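Local coordinates for protein pseudoalteromonas arctica PAMC 21717 (Pseudoalteromonas arctica, PDB 5YL7) that hydrolyses peptide bonds in proteins as a cold-active, calcium-binding serine protease of the subtilase family, at residues A38-G43 and V128-L133; G43-A48 and H100-A105; V167-L172 and A283-A288. All blocks are in the same frame, centred on the assembly; numbering follows the deposited sequence.

Interaction 1: A38-G43 and V128-L133; sequences AVLDTG and VPVRVL
With CG anti to its backbone N (chi1 177°) and the chain extended from there to NE, Arg-131 runs past the end of strand 38-41 and brings NE to the carbonyl of Thr-42. The bond from Arg-131 NE to Thr-42 O is 3.1 Å; the oxygen lies close to the guanidinium plane, but NE stands above the carbonyl plane. The far nitrogens bind Asp-59, a calcium ligand, and the backbone of Ala-67, so a long, charged, many-handed side chain suits this place. An alanine here would probably leave Thr-42 O and the carboxylate of Asp-59 without their arginine mate and without the link between them. Behind it the two parallel strands are zipped by Val-39 N to Val-128 O (3.0 Å), Val-130 N to Val-39 O (2.9 Å) and Asp-41 N to Val-130 O. Asp-41 O then accepts twice, from Val-132 N at 2.8 Å and, out of the carbonyl plane, from Leu-133 N at 3.1 Å. On one face Leu-40 lies alongside Val-130, CD1 against CB at 3.8 Å, and Ile-147 of helix 140-150 packs on Leu-40. Beyond the strand, CG2 of Thr-42 rests on CB of Leu-133, and Gly-43 takes backbone angles that call for glycine, close beside the Arg-131 chain. Asp-41 OD1 accepts from Thr-42 N through its anti lone pair, at 2.8 Å, and is also hydrogen-bonded to His-100 ND1, as expected for the aspartate of a subtilase triad. The two bonds to Asp-41 O thus pin the main chain where strand 36-41 ends, while those at OD1 probably fix the carboxylate's direction.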
# COMPACT_ATOMS: atom_id res chain seq x y z
N ALA A 38 -4.84 4.60 -5.92
CA ALA A 38 -4.92 3.29 -6.59
C ALA A 38 -4.05 2.31 -5.82
O ALA A 38 -2.88 2.58 -5.57
CB ALA A 38 -4.54 3.43 -8.04
N VAL A 39 -4.61 1.17 -5.48
CA VAL A 39 -3.91 0.10 -4.75
C VAL A 39 -3.70 -1.03 -5.72
O VAL A 39 -4.68 -1.68 -6.16
CB VAL A 39 -4.68 -0.33 -3.51
CG1 VAL A 39 -4.11 -1.58 -2.93
CG2 VAL A 39 -4.73 0.79 -2.52
N LEU A 40 -2.45 -1.25 -6.15
CA LEU A 40 -2.09 -2.26 -7.15
C LEU A 40 -1.68 -3.49 -6.41
O LEU A 40 -0.62 -3.47 -5.77
CB LEU A 40 -0.97 -1.74 -8.06
CG LEU A 40 -1.40 -0.89 -9.24
CD1 LEU A 40 -2.10 0.38 -8.80
CD2 LEU A 40 -0.17 -0.51 -10.07
N ASP A 41 -2.50 -4.54 -6.39
CA ASP A 41 -2.35 -5.60 -5.41
C ASP A 41 -3.11 -6.80 -5.86
O ASP A 41 -3.39 -7.01 -7.08
CB ASP A 41 -2.71 -5.03 -4.00
CG ASP A 41 -1.95 -5.62 -2.93
OD1 ASP A 41 -2.07 -6.84 -2.68
OD2 ASP A 41 -1.23 -4.92 -2.20
N THR A 42 -3.55 -7.63 -4.89
CA THR A 42 -4.24 -8.88 -5.18
C THR A 42 -5.74 -8.70 -5.48
O THR A 42 -6.41 -9.69 -5.73
CB THR A 42 -4.04 -9.91 -4.04
OG1 THR A 42 -4.76 -9.41 -2.87
CG2 THR A 42 -2.62 -10.12 -3.68
N GLY A 43 -6.21 -7.46 -5.43
CA GLY A 43 -7.62 -7.19 -5.43
C GLY A 43 -8.18 -6.94 -4.09
O GLY A 43 -7.41 -6.77 -3.12
N VAL A 128 -9.09 3.07 -5.63
CA VAL A 128 -9.34 2.32 -6.89
C VAL A 128 -8.53 1.06 -6.80
O VAL A 128 -7.28 1.09 -6.77
CB VAL A 128 -8.94 3.13 -8.12
CG1 VAL A 128 -8.94 2.35 -9.39
CG2 VAL A 128 -9.82 4.34 -8.24
N PRO A 129 -9.14 -0.09 -6.74
CA PRO A 129 -8.44 -1.34 -6.70
C PRO A 129 -8.00 -1.77 -8.07
O PRO A 129 -8.81 -1.83 -8.98
CB PRO A 129 -9.47 -2.32 -6.14
CG PRO A 129 -10.79 -1.76 -6.63
CD PRO A 129 -10.62 -0.27 -6.66
N VAL A 130 -6.70 -1.98 -8.26
CA VAL A 130 -6.14 -2.43 -9.53
C VAL A 130 -5.53 -3.75 -9.27
O VAL A 130 -4.49 -3.87 -8.59
CB VAL A 130 -5.16 -1.39 -10.11
CG1 VAL A 130 -4.70 -1.83 -11.49
CG2 VAL A 130 -5.80 -0.04 -10.18
N ARG A 131 -6.19 -4.81 -9.74
CA ARG A 131 -5.79 -6.15 -9.45
C ARG A 131 -4.69 -6.57 -10.41
O ARG A 131 -4.94 -6.69 -11.61
CB ARG A 131 -6.96 -7.15 -9.41
CG ARG A 131 -6.54 -8.55 -9.18
CD ARG A 131 -7.73 -9.43 -8.81
NE ARG A 131 -7.23 -10.75 -8.50
CZ ARG A 131 -7.31 -11.87 -9.21
NH1 ARG A 131 -7.97 -11.89 -10.34
NH2 ARG A 131 -6.71 -12.95 -8.81
N VAL A 132 -3.51 -6.82 -9.89
CA VAL A 132 -2.35 -7.20 -10.69
C VAL A 132 -1.68 -8.43 -10.19
O VAL A 132 -0.80 -8.97 -10.92
CB VAL A 132 -1.35 -6.04 -10.80
CG1 VAL A 132 -1.97 -4.77 -11.42
CG2 VAL A 132 -0.70 -5.72 -9.47
N LEU A 133 -2.04 -8.95 -9.04
CA LEU A 133 -1.43 -10.14 -8.41
C LEU A 133 -2.49 -11.20 -8.17
O LEU A 133 -3.59 -10.90 -7.66
CB LEU A 133 -0.81 -9.82 -7.07
CG LEU A 133 0.18 -8.64 -7.00
CD1 LEU A 133 0.64 -8.44 -5.57
CD2 LEU A 133 1.37 -8.89 -7.90

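Interaction 2: G43-A48 and H100-A105; sequences GYRPHA and HGTHVA
Thr-102 OG1 accepts the backbone N-H of Arg-45 at 2.9 Å, a moderately bent bond (151° at the hydrogen), and donates to a water 2.8 Å away. That water in turn donates a hydrogen bond to Gly-43 O at 2.9 Å, so one hydroxyl ties the helix to the loop both directly and through solvent. The CG2 methyl of Thr-102 is anti to the backbone N, which sets OG1 beside that nitrogen (chi1 -64°) and facing the loop; there it also meets CA of Tyr-44 at 3.4 Å. A threonine suits the place because its hydroxyl can accept and donate at once. The segment 43-48 has no regular structure and leads away from the end of strand 36-41, while 100-105 is the start of helix 100-109. In the subtilase fold this helix begins with the histidine of the Ser-His-Asp triad, and the geometry here agrees: His-100 probably fills that role, held by Asp-41 through ND1 and bonded to Ser-281 through NE2. One residue on, Gly-101 lets the loop come close. Its CA lies 3.2 Å from Gly-43 O in a CA-H...O contact, and a CB at this position would run into that oxygen. A second water joins Gly-43 O to Gly-101 O, though weakly. Arg-45 crosses the threonine with its CB 4.0 Å from Thr-102 OG1, then bends at chi2 and chi3 to carry its guanidinium off to the backbone oxygen of Asp-79. Further along the loop, the ring of His-47 bonds the carbonyl of Ser-273, fastening the loop to strand 272-277.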
# COMPACT_ATOMS: atom_id res chain seq x y z
N GLY A 43 -6.21 -7.46 -5.43
CA GLY A 43 -7.62 -7.19 -5.43
C GLY A 43 -8.18 -6.94 -4.09
O GLY A 43 -7.41 -6.77 -3.12
N TYR A 44 -9.49 -6.93 -3.94
CA TYR A 44 -10.14 -6.64 -2.64
C TYR A 44 -11.34 -7.55 -2.42
O TYR A 44 -11.90 -8.07 -3.40
CB TYR A 44 -10.54 -5.19 -2.54
CG TYR A 44 -11.74 -4.83 -3.36
CD1 TYR A 44 -11.75 -4.78 -4.75
CD2 TYR A 44 -12.99 -4.61 -2.78
CE1 TYR A 44 -12.86 -4.57 -5.45
CE2 TYR A 44 -14.11 -4.38 -3.50
CZ TYR A 44 -14.05 -4.35 -4.83
OH TYR A 44 -15.17 -4.12 -5.60
N ARG A 45 -11.73 -7.68 -1.14
CA ARG A 45 -13.09 -8.13 -0.85
C ARG A 45 -13.86 -6.96 -0.34
O ARG A 45 -13.31 -6.01 0.28
CB ARG A 45 -13.08 -9.24 0.18
CG ARG A 45 -12.39 -10.51 -0.22
CD ARG A 45 -12.76 -11.05 -1.55
NE ARG A 45 -14.21 -11.17 -1.73
CZ ARG A 45 -14.77 -11.46 -2.92
NH1 ARG A 45 -16.09 -11.41 -3.02
NH2 ARG A 45 -14.04 -11.74 -3.94
N PRO A 46 -15.18 -6.92 -0.57
CA PRO A 46 -16.03 -5.77 -0.18
C PRO A 46 -16.36 -5.77 1.31
O PRO A 46 -17.54 -5.76 1.74
CB PRO A 46 -17.27 -5.96 -1.07
CG PRO A 46 -17.40 -7.44 -1.06
CD PRO A 46 -15.99 -7.95 -1.28
N HIS A 47 -15.33 -5.71 2.10
CA HIS A 47 -15.43 -5.76 3.58
C HIS A 47 -16.36 -4.65 4.01
O HIS A 47 -16.28 -3.50 3.53
CB HIS A 47 -14.00 -5.61 4.15
CG HIS A 47 -13.89 -5.85 5.62
ND1 HIS A 47 -14.54 -5.09 6.57
CD2 HIS A 47 -13.08 -6.72 6.24
CE1 HIS A 47 -14.12 -5.54 7.76
NE2 HIS A 47 -13.24 -6.52 7.58
N ALA A 48 -17.18 -4.95 4.98
CA ALA A 48 -18.09 -3.95 5.54
C ALA A 48 -17.48 -2.68 6.03
O ALA A 48 -18.06 -1.60 6.04
CB ALA A 48 -18.92 -4.54 6.70
N HIS A 100 -4.16 -9.90 0.56
CA HIS A 100 -3.20 -8.86 0.81
C HIS A 100 -3.75 -7.50 0.42
O HIS A 100 -3.56 -6.51 1.16
CB HIS A 100 -1.91 -9.27 0.03
CG HIS A 100 -0.76 -8.40 0.26
ND1 HIS A 100 -0.44 -7.37 -0.55
CD2 HIS A 100 0.28 -8.52 1.15
CE1 HIS A 100 0.73 -6.91 -0.21
NE2 HIS A 100 1.19 -7.56 0.78
N GLY A 101 -4.43 -7.44 -0.73
CA GLY A 101 -4.94 -6.20 -1.17
C GLY A 101 -6.08 -5.61 -0.31
O GLY A 101 -6.24 -4.39 -0.25
N THR A 102 -6.79 -6.47 0.40
CA THR A 102 -7.84 -6.01 1.32
C THR A 102 -7.23 -5.38 2.55
O THR A 102 -7.66 -4.35 3.01
CB THR A 102 -8.68 -7.19 1.72
OG1 THR A 102 -9.38 -7.74 0.54
CG2 THR A 102 -9.77 -6.81 2.75
N HIS A 103 -6.11 -5.96 3.01
CA HIS A 103 -5.37 -5.44 4.15
C HIS A 103 -4.77 -4.09 3.82
O HIS A 103 -4.94 -3.07 4.50
CB HIS A 103 -4.38 -6.48 4.63
CG HIS A 103 -3.79 -6.26 5.97
ND1 HIS A 103 -2.81 -5.34 6.20
CD2 HIS A 103 -4.12 -6.81 7.15
CE1 HIS A 103 -2.56 -5.34 7.52
NE2 HIS A 103 -3.32 -6.25 8.11
N VAL A 104 -4.06 -4.04 2.69
CA VAL A 104 -3.42 -2.79 2.23
C VAL A 104 -4.45 -1.72 1.97
O VAL A 104 -4.25 -0.56 2.41
CB VAL A 104 -2.57 -3.11 0.95
CG1 VAL A 104 -2.08 -1.85 0.30
CG2 VAL A 104 -1.40 -3.97 1.31
N ALA A 105 -5.52 -2.04 1.27
CA ALA A 105 -6.53 -1.01 1.03
C ALA A 105 -7.12 -0.43 2.33
O ALA A 105 -7.45 0.75 2.36
CB ALA A 105 -7.63 -1.51 0.11
O HOH W 1 -7.58 -8.96 -1.17
O HOH W 2 -6.97 -3.87 -3.03

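Interaction 3: V167-L172 and A283-A288; sequences VINMSL and AAPHVA
Helix-on-sheet packing of the subtilase alpha/beta fold brings helix 280-297, which bears the probable nucleophile Ser-281, against strand 167-170 in the middle of the parallel sheet. The short segments run nearly antiparallel, at 175°, with their axes 8.2 Å apart, a close approach made possible by the small residues that face the strand. Ala-288 CB sits between two strand residues, 3.8 Å from CG1 of Val-167 and 3.9 Å from CB of Asn-169. One turn earlier the methyl of Ala-284 points to the sheet as well, lying 3.9 Å from Ser-171 OG. Alanine's single methyl suits so close an approach. Asn-169, with CG anti to its backbone N (chi1 -173°), reaches straight across to the helix, and its amide lies over the junction of Ala-284 and Pro-285, where the helix is kinked. Proline fits this point because it has no N-H to give to the preceding turn. Its CD packs 3.6 Å from OG of Ser-171, a hydroxyl whose polar partner is the carbonyl of Ser-281, at the start of the same helix. Behind the strand, Ile-168 and Met-170 turn to helix 140-150, while Val-104 of helix 100-109 touches Asn-169. Ser-171 itself centres an inverse gamma turn just past the strand, close to His-100 and Asp-41. Small methyls and the proline ring, together with the inserted Asn-169 side chain, fill the space between sheet and helix, whereas the serine hydroxyl, bonded to the backbone of Ser-281, probably helps to fix the helix start beside His-100 and Asp-41, the other members of the probable triad.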
# COMPACT_ATOMS: atom_id res chain seq x y z
N VAL A 167 -2.44 9.08 -6.21
CA VAL A 167 -1.38 8.31 -5.49
C VAL A 167 -1.53 6.85 -5.99
O VAL A 167 -2.66 6.37 -6.07
CB VAL A 167 -1.58 8.36 -3.99
CG1 VAL A 167 -0.52 7.55 -3.26
CG2 VAL A 167 -1.69 9.75 -3.48
N ILE A 168 -0.41 6.20 -6.26
CA ILE A 168 -0.36 4.74 -6.48
C ILE A 168 0.36 4.16 -5.31
O ILE A 168 1.45 4.62 -4.91
CB ILE A 168 0.35 4.41 -7.78
CG1 ILE A 168 -0.62 4.66 -8.98
CG2 ILE A 168 0.90 3.03 -7.82
CD1 ILE A 168 0.10 4.73 -10.30
N ASN A 169 -0.18 3.07 -4.77
CA ASN A 169 0.51 2.19 -3.80
C ASN A 169 0.83 0.87 -4.42
O ASN A 169 -0.06 0.18 -4.95
CB ASN A 169 -0.37 2.01 -2.54
CG ASN A 169 0.35 1.26 -1.47
OD1 ASN A 169 1.03 1.86 -0.63
ND2 ASN A 169 0.28 -0.11 -1.51
N MET A 170 2.09 0.46 -4.37
CA MET A 170 2.54 -0.87 -4.82
C MET A 170 3.23 -1.52 -3.67
O MET A 170 4.46 -1.42 -3.42
CB MET A 170 3.52 -0.82 -6.01
CG MET A 170 2.72 -0.51 -7.31
SD MET A 170 3.74 -0.81 -8.81
CE MET A 170 4.14 0.56 -8.53
N SER A 171 2.49 -2.39 -2.98
CA SER A 171 2.99 -3.25 -1.87
C SER A 171 3.37 -4.57 -2.48
O SER A 171 2.72 -5.62 -2.23
CB SER A 171 1.91 -3.38 -0.84
OG SER A 171 1.79 -2.21 -0.08
N LEU A 172 4.36 -4.60 -3.34
CA LEU A 172 4.74 -5.77 -4.16
C LEU A 172 6.13 -5.62 -4.64
O LEU A 172 6.70 -4.48 -4.60
CB LEU A 172 3.71 -5.96 -5.32
CG LEU A 172 3.66 -4.80 -6.33
CD1 LEU A 172 4.82 -4.82 -7.35
CD2 LEU A 172 2.37 -4.77 -7.14
N ALA A 283 3.92 -0.98 5.54
CA ALA A 283 4.49 0.37 5.69
C ALA A 283 4.10 1.27 4.53
O ALA A 283 3.71 2.43 4.72
CB ALA A 283 6.01 0.22 5.80
N ALA A 284 4.20 0.78 3.31
CA ALA A 284 3.86 1.58 2.11
C ALA A 284 2.49 2.24 2.16
O ALA A 284 2.44 3.45 1.90
CB ALA A 284 4.08 0.76 0.84
N PRO A 285 1.44 1.55 2.52
CA PRO A 285 0.07 2.25 2.48
C PRO A 285 -0.02 3.28 3.56
O PRO A 285 -0.86 4.19 3.40
CB PRO A 285 -0.91 1.10 2.62
CG PRO A 285 -0.08 -0.01 3.25
CD PRO A 285 1.23 0.09 2.59
N HIS A 286 0.73 3.22 4.64
CA HIS A 286 0.79 4.37 5.56
C HIS A 286 1.28 5.57 4.82
O HIS A 286 0.74 6.71 4.97
CB HIS A 286 1.65 4.07 6.77
CG HIS A 286 1.06 3.14 7.81
ND1 HIS A 286 1.18 1.78 7.78
CD2 HIS A 286 0.32 3.42 8.94
CE1 HIS A 286 0.55 1.30 8.85
NE2 HIS A 286 0.04 2.26 9.58
N VAL A 287 2.36 5.42 4.05
CA VAL A 287 2.93 6.53 3.30
C VAL A 287 2.00 6.98 2.15
O VAL A 287 1.86 8.20 1.96
CB VAL A 287 4.32 6.17 2.81
CG1 VAL A 287 4.97 7.28 1.99
CG2 VAL A 287 5.17 5.75 3.95
N ALA A 288 1.36 6.06 1.48
CA ALA A 288 0.40 6.42 0.44
C ALA A 288 -0.73 7.20 1.05
O ALA A 288 -1.18 8.15 0.44
CB ALA A 288 -0.08 5.17 -0.28

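Overall arrangement
Interaction 3 lies deepest, its centre about 3 Å from the centre of the chain, against 9 and 11 Å for interactions 1 and 2. All touching residues of interactions 1 and 3 are buried, whereas interaction 2 reaches toward the surface through Tyr-44 and Arg-45. Interactions 1 and 3 share the parallel sheet, strands 36-41 and 167-170 being neighbours joined by backbone bonds of Ala-38 and Leu-40. Interaction 2 continues from interaction 1 at Gly-43. Their chemistry differs: strand-to-strand backbone bonding in the first, water and a hydroxyl in the second, alanine methyls and a proline ring packed against valine, asparagine and serine in the third. Together they gather Asp-41, His-100 and the helix bearing Ser-281, consistent with a subtilase triad.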